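Local structure of RNA-directed RNA polymerase (Infectious pancreatic necrosis virus, 3ZED) at residues B[203-208]-B[352-357]; B[384-389]-B[475-480]. The protein catalyses RNA-directed RNA synthesis for replication of the viral genome, and probably exists both free and covalently attached to the genomic RNA. All blocks are in the same frame, centred on the assembly; numbering follows the deposited sequence.

Interaction 1 (B[203-208]-B[352-357]). With K (potassium ion), chain L.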
ATOM      1  N   GLN B 203     -12.054   2.305  15.760  1.00 43.17           N
ATOM      2  CA  GLN B 203     -11.387   1.276  16.544  1.00 42.98           C
ATOM      3  C   GLN B 203     -10.250   0.570  15.768  1.00 47.33           C
ATOM      4  O   GLN B 203      -9.159   0.417  16.329  1.00 47.02           O
ATOM      5  CB  GLN B 203     -12.397   0.218  17.046  1.00 44.64           C
ATOM      6  CG  GLN B 203     -13.592   0.766  17.847  1.00 53.61           C
ATOM      7  CD  GLN B 203     -13.179   1.710  18.959  1.00 68.61           C
ATOM      8  OE1 GLN B 203     -12.207   1.462  19.698  1.00 60.37           O
ATOM      9  NE2 GLN B 203     -13.905   2.822  19.089  1.00 54.72           N
ATOM     10  N   THR B 204     -10.516   0.095  14.517  1.00 42.04           N
ATOM     11  CA  THR B 204      -9.554  -0.684  13.704  1.00 39.10           C
ATOM     12  C   THR B 204      -8.557   0.207  12.967  1.00 41.75           C
ATOM     13  O   THR B 204      -7.471  -0.262  12.620  1.00 39.54           O
ATOM     14  CB  THR B 204     -10.295  -1.579  12.720  1.00 40.36           C
ATOM     15  OG1 THR B 204     -10.913  -0.740  11.736  1.00 42.91           O
ATOM     16  CG2 THR B 204     -11.351  -2.452  13.406  1.00 36.17           C
ATOM     17  N   LEU B 205      -8.919   1.464  12.705  1.00 41.28           N
ATOM     18  CA  LEU B 205      -8.010   2.423  12.066  1.00 41.36           C
ATOM     19  C   LEU B 205      -8.149   3.796  12.740  1.00 46.20           C
ATOM     20  O   LEU B 205      -8.686   4.725  12.131  1.00 46.89           O
ATOM     21  CB  LEU B 205      -8.205   2.514  10.537  1.00 40.72           C
ATOM     22  CG  LEU B 205      -7.096   3.243   9.763  1.00 43.71           C
ATOM     23  CD1 LEU B 205      -5.917   2.336   9.469  1.00 42.15           C
ATOM     24  CD2 LEU B 205      -7.623   3.783   8.489  1.00 47.10           C
ATOM     25  N   PRO B 206      -7.688   3.954  14.010  1.00 42.04           N
ATOM     26  CA  PRO B 206      -7.797   5.273  14.667  1.00 42.51           C
ATOM     27  C   PRO B 206      -6.960   6.321  13.938  1.00 46.05           C
ATOM     28  O   PRO B 206      -5.816   6.044  13.535  1.00 45.54           O
ATOM     29  CB  PRO B 206      -7.255   5.013  16.073  1.00 44.40           C
ATOM     30  CG  PRO B 206      -6.384   3.800  15.948  1.00 47.17           C
ATOM     31  CD  PRO B 206      -7.057   2.960  14.905  1.00 42.07           C
ATOM     32  N   ILE B 207      -7.560   7.489  13.691  1.00 40.75           N
ATOM     33  CA  ILE B 207      -6.868   8.569  12.995  1.00 39.42           C
ATOM     34  C   ILE B 207      -6.942   9.866  13.789  1.00 47.50           C
ATOM     35  O   ILE B 207      -7.869  10.076  14.574  1.00 49.23           O
ATOM     36  CB  ILE B 207      -7.388   8.792  11.537  1.00 40.25           C
ATOM     37  CG1 ILE B 207      -8.904   9.177  11.494  1.00 42.34           C
ATOM     38  CG2 ILE B 207      -7.025   7.615  10.619  1.00 37.24           C
ATOM     39  CD1 ILE B 207      -9.457   9.753  10.173  1.00 39.47           C
ATOM     40  N   ASN B 208      -5.973  10.748  13.547  1.00 44.57           N
ATOM     41  CA  ASN B 208      -5.981  12.104  14.078  1.00 46.02           C
ATOM     42  C   ASN B 208      -6.329  13.036  12.943  1.00 49.47           C
ATOM     43  O   ASN B 208      -6.372  12.604  11.785  1.00 46.26           O
ATOM     44  CB  ASN B 208      -4.625  12.469  14.684  1.00 48.96           C
ATOM     45  CG  ASN B 208      -4.396  11.859  16.020  1.00 63.11           C
ATOM     46  OD1 ASN B 208      -5.173  12.072  16.958  1.00 55.80           O
ATOM     47  ND2 ASN B 208      -3.313  11.109  16.138  1.00 53.87           N
ATOM     48  N   THR B 352      -5.746  -0.479  20.120  1.00 48.42           N
ATOM     49  CA  THR B 352      -6.393  -0.705  18.820  1.00 47.10           C
ATOM     50  C   THR B 352      -5.925  -2.029  18.208  1.00 48.29           C
ATOM     51  O   THR B 352      -4.745  -2.326  18.344  1.00 48.00           O
ATOM     52  CB  THR B 352      -6.082   0.473  17.833  1.00 46.56           C
ATOM     53  OG1 THR B 352      -6.560   0.139  16.531  1.00 45.21           O
ATOM     54  CG2 THR B 352      -4.588   0.775  17.698  1.00 41.34           C
ATOM     55  N   PRO B 353      -6.754  -2.764  17.426  1.00 43.87           N
ATOM     56  CA  PRO B 353      -6.225  -3.957  16.719  1.00 42.18           C
ATOM     57  C   PRO B 353      -5.306  -3.590  15.533  1.00 44.02           C
ATOM     58  O   PRO B 353      -4.665  -4.473  14.967  1.00 43.79           O
ATOM     59  CB  PRO B 353      -7.499  -4.659  16.192  1.00 43.92           C
ATOM     60  CG  PRO B 353      -8.506  -3.587  16.077  1.00 49.29           C
ATOM     61  CD  PRO B 353      -8.202  -2.581  17.166  1.00 45.98           C
ATOM     62  N   SER B 354      -5.265  -2.317  15.126  1.00 39.67           N
ATOM     63  CA  SER B 354      -4.472  -1.863  13.973  1.00 38.14           C
ATOM     64  C   SER B 354      -2.975  -2.118  14.116  1.00 41.62           C
ATOM     65  O   SER B 354      -2.441  -2.035  15.222  1.00 42.02           O
ATOM     66  CB  SER B 354      -4.679  -0.376  13.724  1.00 39.81           C
ATOM     67  OG  SER B 354      -4.038   0.037  12.528  1.00 45.87           O
ATOM     68  N   LEU B 355      -2.314  -2.432  12.979  1.00 35.97           N
ATOM     69  CA  LEU B 355      -0.865  -2.617  12.908  1.00 35.61           C
ATOM     70  C   LEU B 355      -0.221  -1.496  12.054  1.00 38.67           C
ATOM     71  O   LEU B 355       0.960  -1.587  11.741  1.00 37.55           O
ATOM     72  CB  LEU B 355      -0.515  -4.006  12.318  1.00 34.99           C
ATOM     73  CG  LEU B 355      -0.637  -5.223  13.251  1.00 38.58           C
ATOM     74  CD1 LEU B 355      -0.697  -6.509  12.455  1.00 36.50           C
ATOM     75  CD2 LEU B 355       0.488  -5.267  14.273  1.00 39.80           C
ATOM     76  N   TYR B 356      -0.996  -0.439  11.674  1.00 36.25           N
ATOM     77  CA  TYR B 356      -0.475   0.648  10.842  1.00 36.11           C
ATOM     78  C   TYR B 356       0.781   1.300  11.457  1.00 41.20           C
ATOM     79  O   TYR B 356       0.777   1.722  12.612  1.00 39.31           O
ATOM     80  CB  TYR B 356      -1.547   1.722  10.561  1.00 38.50           C
ATOM     81  CG  TYR B 356      -1.023   2.828   9.663  1.00 40.78           C
ATOM     82  CD1 TYR B 356      -0.754   2.593   8.319  1.00 42.57           C
ATOM     83  CD2 TYR B 356      -0.695   4.076  10.180  1.00 42.52           C
ATOM     84  CE1 TYR B 356      -0.236   3.595   7.498  1.00 42.57           C
ATOM     85  CE2 TYR B 356      -0.181   5.088   9.367  1.00 43.89           C
ATOM     86  CZ  TYR B 356       0.038   4.845   8.022  1.00 49.01           C
ATOM     87  OH  TYR B 356       0.547   5.831   7.204  1.00 51.12           O
ATOM     88  N   GLY B 357       1.836   1.376  10.651  1.00 40.28           N
ATOM     89  CA  GLY B 357       3.115   1.962  11.042  1.00 40.19           C
ATOM     90  C   GLY B 357       3.942   1.074  11.962  1.00 42.76           C
ATOM     91  O   GLY B 357       4.944   1.538  12.509  1.00 40.87           O
TER
HETATM   92  K     K L1003     -11.577   2.645  22.095  1.00 56.58           K
HETATM   93  O   HOH W   1      -9.009   2.222  22.988  1.00 45.56           O
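The hydroxyl OG1 of T352 is held from both segments: it donates to the backbone O of Q203 at 2.6 Å and accepts the backbone N-H of S354. The first bond lies in the carbonyl plane of Q203, with a C=O...OG1 angle of 157°. The second is 3.1 Å from S354 N to T352 OG1, nearly straight at 165°, and closes an ST turn. OG1 stands anti to the backbone N of T352 (chi1 172°), which directs it across the contact. P206 CD packs against this same oxygen at 3.3 Å, and the P206 ring and T352 side chain meet tip to tip. The acceptor carbonyl belongs to the C-terminal end of helix 194-204, part of the palm family region; L205 is the first residue to leave helical geometry, and beyond it the CB of P206 points toward segment 352-357. A second ST turn follows, in which S354 OG receives Y356 N. S354 CB is pressed against T204 O at only 3.0 Å, whereas S354 OG, 3.4 Å from that oxygen, is too poorly angled to bond; T204 O is instead bonded by H481 NE2. P353 CG comes within 3.9 Å of T204 CA, the two side chains crossing obliquely, while T204 OG1 pairs with T485 OG1. From the same last turn of the helix, the Q203 side chain bends at chi2, and its OE1 lies 2.7 Å from a potassium ion, whose shell is completed by a water, T698 OG1 and the backbone oxygens of S701, P702 and K704.

Interaction 2 (B[384-389]-B[475-480])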
ATOM      1  N   MET B 384      -5.693  -8.547  15.153  1.00 39.36           N
ATOM      2  CA  MET B 384      -4.773  -7.531  14.627  1.00 37.29           C
ATOM      3  C   MET B 384      -5.039  -7.372  13.156  1.00 39.17           C
ATOM      4  O   MET B 384      -5.319  -8.370  12.475  1.00 38.67           O
ATOM      5  CB  MET B 384      -3.300  -7.876  14.886  1.00 38.18           C
ATOM      6  CG  MET B 384      -2.961  -7.998  16.352  1.00 42.71           C
ATOM      7  SD  MET B 384      -1.202  -8.206  16.518  1.00 46.56           S
ATOM      8  CE  MET B 384      -1.085  -8.893  18.135  1.00 44.86           C
ATOM      9  N   ILE B 385      -4.987  -6.123  12.659  1.00 35.51           N
ATOM     10  CA  ILE B 385      -5.301  -5.826  11.249  1.00 34.62           C
ATOM     11  C   ILE B 385      -4.252  -4.954  10.617  1.00 36.07           C
ATOM     12  O   ILE B 385      -3.865  -3.939  11.175  1.00 38.11           O
ATOM     13  CB  ILE B 385      -6.720  -5.181  11.090  1.00 37.78           C
ATOM     14  CG1 ILE B 385      -7.825  -6.043  11.754  1.00 39.96           C
ATOM     15  CG2 ILE B 385      -7.070  -4.894   9.618  1.00 34.71           C
ATOM     16  CD1 ILE B 385      -9.112  -5.259  12.103  1.00 45.13           C
ATOM     17  N   TYR B 386      -3.863  -5.316   9.400  1.00 31.53           N
ATOM     18  CA  TYR B 386      -2.955  -4.550   8.569  1.00 31.72           C
ATOM     19  C   TYR B 386      -3.374  -4.699   7.114  1.00 36.94           C
ATOM     20  O   TYR B 386      -3.009  -5.701   6.494  1.00 35.96           O
ATOM     21  CB  TYR B 386      -1.490  -4.984   8.764  1.00 32.95           C
ATOM     22  CG  TYR B 386      -0.524  -4.025   8.092  1.00 34.98           C
ATOM     23  CD1 TYR B 386      -0.153  -4.194   6.759  1.00 37.85           C
ATOM     24  CD2 TYR B 386       0.001  -2.941   8.780  1.00 35.73           C
ATOM     25  CE1 TYR B 386       0.700  -3.291   6.122  1.00 40.20           C
ATOM     26  CE2 TYR B 386       0.876  -2.047   8.163  1.00 36.33           C
ATOM     27  CZ  TYR B 386       1.214  -2.221   6.830  1.00 45.95           C
ATOM     28  OH  TYR B 386       2.060  -1.349   6.200  1.00 49.44           O
ATOM     29  N   ALA B 387      -4.117  -3.706   6.554  1.00 34.67           N
ATOM     30  CA  ALA B 387      -4.581  -3.763   5.154  1.00 34.76           C
ATOM     31  C   ALA B 387      -5.296  -5.120   4.898  1.00 38.85           C
ATOM     32  O   ALA B 387      -6.215  -5.446   5.651  1.00 39.28           O
ATOM     33  CB  ALA B 387      -3.404  -3.543   4.183  1.00 35.33           C
ATOM     34  N   ASP B 388      -4.834  -5.941   3.926  1.00 34.47           N
ATOM     35  CA  ASP B 388      -5.423  -7.257   3.607  1.00 34.61           C
ATOM     36  C   ASP B 388      -4.947  -8.396   4.548  1.00 38.59           C
ATOM     37  O   ASP B 388      -5.287  -9.545   4.297  1.00 37.12           O
ATOM     38  CB  ASP B 388      -5.146  -7.646   2.136  1.00 36.35           C
ATOM     39  CG  ASP B 388      -3.674  -7.604   1.732  1.00 46.43           C
ATOM     40  OD1 ASP B 388      -2.920  -6.751   2.281  1.00 43.35           O
ATOM     41  OD2 ASP B 388      -3.291  -8.364   0.815  1.00 50.00           O
ATOM     42  N   ASN B 389      -4.227  -8.082   5.655  1.00 36.78           N
ATOM     43  CA  ASN B 389      -3.776  -9.102   6.606  1.00 36.15           C
ATOM     44  C   ASN B 389      -4.564  -9.051   7.915  1.00 40.62           C
ATOM     45  O   ASN B 389      -4.633  -8.002   8.572  1.00 40.30           O
ATOM     46  CB  ASN B 389      -2.270  -8.954   6.936  1.00 36.42           C
ATOM     47  CG  ASN B 389      -1.333  -8.879   5.747  1.00 51.69           C
ATOM     48  OD1 ASN B 389      -0.690  -7.867   5.512  1.00 49.19           O
ATOM     49  ND2 ASN B 389      -1.238  -9.934   4.961  1.00 37.37           N
ATOM     50  N   PHE B 475      -4.870   4.792  -2.260  1.00 39.52           N
ATOM     51  CA  PHE B 475      -5.791   4.248  -1.250  1.00 38.27           C
ATOM     52  C   PHE B 475      -5.717   2.716  -1.112  1.00 40.73           C
ATOM     53  O   PHE B 475      -6.561   2.149  -0.420  1.00 41.31           O
ATOM     54  CB  PHE B 475      -7.237   4.699  -1.563  1.00 40.22           C
ATOM     55  CG  PHE B 475      -7.594   6.065  -0.984  1.00 42.48           C
ATOM     56  CD1 PHE B 475      -6.830   7.192  -1.283  1.00 45.69           C
ATOM     57  CD2 PHE B 475      -8.682   6.215  -0.137  1.00 44.43           C
ATOM     58  CE1 PHE B 475      -7.138   8.441  -0.724  1.00 47.13           C
ATOM     59  CE2 PHE B 475      -8.996   7.461   0.410  1.00 47.75           C
ATOM     60  CZ  PHE B 475      -8.221   8.564   0.116  1.00 46.50           C
ATOM     61  N   THR B 476      -4.698   2.050  -1.706  1.00 36.80           N
ATOM     62  CA  THR B 476      -4.601   0.580  -1.664  1.00 37.31           C
ATOM     63  C   THR B 476      -4.689   0.045  -0.200  1.00 40.38           C
ATOM     64  O   THR B 476      -5.585  -0.762   0.101  1.00 41.49           O
ATOM     65  CB  THR B 476      -3.344   0.054  -2.406  1.00 43.27           C
ATOM     66  OG1 THR B 476      -3.404   0.456  -3.784  1.00 41.90           O
ATOM     67  CG2 THR B 476      -3.238  -1.480  -2.346  1.00 39.71           C
ATOM     68  N   PHE B 477      -3.782   0.502   0.681  1.00 35.12           N
ATOM     69  CA  PHE B 477      -3.744   0.086   2.099  1.00 33.63           C
ATOM     70  C   PHE B 477      -5.083   0.360   2.798  1.00 36.57           C
ATOM     71  O   PHE B 477      -5.614  -0.531   3.476  1.00 35.32           O
ATOM     72  CB  PHE B 477      -2.601   0.813   2.871  1.00 34.57           C
ATOM     73  CG  PHE B 477      -2.641   0.561   4.372  1.00 36.50           C
ATOM     74  CD1 PHE B 477      -3.456   1.329   5.205  1.00 41.10           C
ATOM     75  CD2 PHE B 477      -1.878  -0.451   4.946  1.00 38.78           C
ATOM     76  CE1 PHE B 477      -3.559   1.043   6.572  1.00 42.69           C
ATOM     77  CE2 PHE B 477      -1.972  -0.732   6.319  1.00 41.75           C
ATOM     78  CZ  PHE B 477      -2.817   0.007   7.115  1.00 41.06           C
ATOM     79  N   LEU B 478      -5.587   1.617   2.676  1.00 33.70           N
ATOM     80  CA  LEU B 478      -6.807   2.076   3.350  1.00 34.81           C
ATOM     81  C   LEU B 478      -8.038   1.266   2.955  1.00 37.57           C
ATOM     82  O   LEU B 478      -8.781   0.828   3.829  1.00 36.91           O
ATOM     83  CB  LEU B 478      -7.057   3.588   3.093  1.00 35.72           C
ATOM     84  CG  LEU B 478      -6.045   4.552   3.713  1.00 39.09           C
ATOM     85  CD1 LEU B 478      -6.247   5.963   3.215  1.00 38.44           C
ATOM     86  CD2 LEU B 478      -6.097   4.507   5.224  1.00 40.93           C
ATOM     87  N   ASN B 479      -8.234   1.041   1.656  1.00 35.84           N
ATOM     88  CA  ASN B 479      -9.373   0.266   1.154  1.00 36.36           C
ATOM     89  C   ASN B 479      -9.272  -1.206   1.577  1.00 38.29           C
ATOM     90  O   ASN B 479     -10.274  -1.782   1.957  1.00 38.15           O
ATOM     91  CB  ASN B 479      -9.486   0.386  -0.367  1.00 36.51           C
ATOM     92  CG  ASN B 479      -9.790   1.773  -0.860  1.00 45.68           C
ATOM     93  OD1 ASN B 479     -10.344   2.601  -0.142  1.00 40.38           O
ATOM     94  ND2 ASN B 479      -9.464   2.043  -2.116  1.00 38.70           N
ATOM     95  N   ASN B 480      -8.074  -1.796   1.540  1.00 34.66           N
ATOM     96  CA  ASN B 480      -7.872  -3.181   1.982  1.00 34.01           C
ATOM     97  C   ASN B 480      -8.112  -3.304   3.487  1.00 37.96           C
ATOM     98  O   ASN B 480      -8.747  -4.261   3.929  1.00 38.03           O
ATOM     99  CB  ASN B 480      -6.460  -3.658   1.624  1.00 34.07           C
ATOM    100  CG  ASN B 480      -6.294  -4.100   0.184  1.00 45.20           C
ATOM    101  OD1 ASN B 480      -7.249  -4.253  -0.565  1.00 38.74           O
ATOM    102  ND2 ASN B 480      -5.069  -4.303  -0.238  1.00 36.00           N
TER
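The ring of F477 drives one corner into the face of Y386: F477 CE2 stands 3.5 Å above the tyrosine plane, over its centre. The pair is a T-shaped (edge-to-face) stack, with centroids 4.9 Å apart and planes inclined at 74°. Y386 CD2 in turn lies in the plane of the F477 ring, at its edge, and A387 CA sits over one face of that ring. Rings of H481 and Y356 also meet F477, placing it in an aromatic cluster. F477 CG is anti to the backbone N (chi1 172°); the far end of the side chain comes nearer segment 384-389, and F477 CD2 touches A387 CB at 3.5 Å. One helical turn on from F477, N480 CB packs on D388 N at 3.6 Å. The D388 and N480 side chains run side by side in the same direction, carboxylate and amide planes 33° apart, but D388 CG stays 4.1 Å from N480 ND2. The backbone oxygens of A387 and N480 are also close, at 3.3 Å; both are acceptors, and A387 O is satisfied by S484 OG, while A387 N is bonded to H481 ND1. Two backbone bonds, Y386 N to N389 O at 2.9 Å and N389 N to Y386 O at 2.8 Å, close the turn between strands 382-386 and 389-394. This hairpin with a type II' turn, A387 and D388 at its corner and N389 opening the second strand, packs on helix 476-493 and is consistent with polymerase motif C of the birnavirus palm, which precedes motif A in the permuted sequence order of this family.

Interactions 1 and 2 share strand 382-386 as their junction. I385 meets the loop of interaction 1 through two probable backbone hydrogen bonds, L355 N to I385 O at 2.8 Å and P353 O to I385 N at 2.9 Å, so segment 352-357 runs along the edge of the palm sheet. Helix 476-493 serves both through H481, whose two ring nitrogens are used one in each contact, and Y356 CD1 packs 3.5 Å from F477 CZ. Interaction 1 is the more buried and relies on a polar hydroxyl-to-carbonyl bond; interaction 2, partly buried at a hairpin tip, joins its segments by aromatic and apolar contacts.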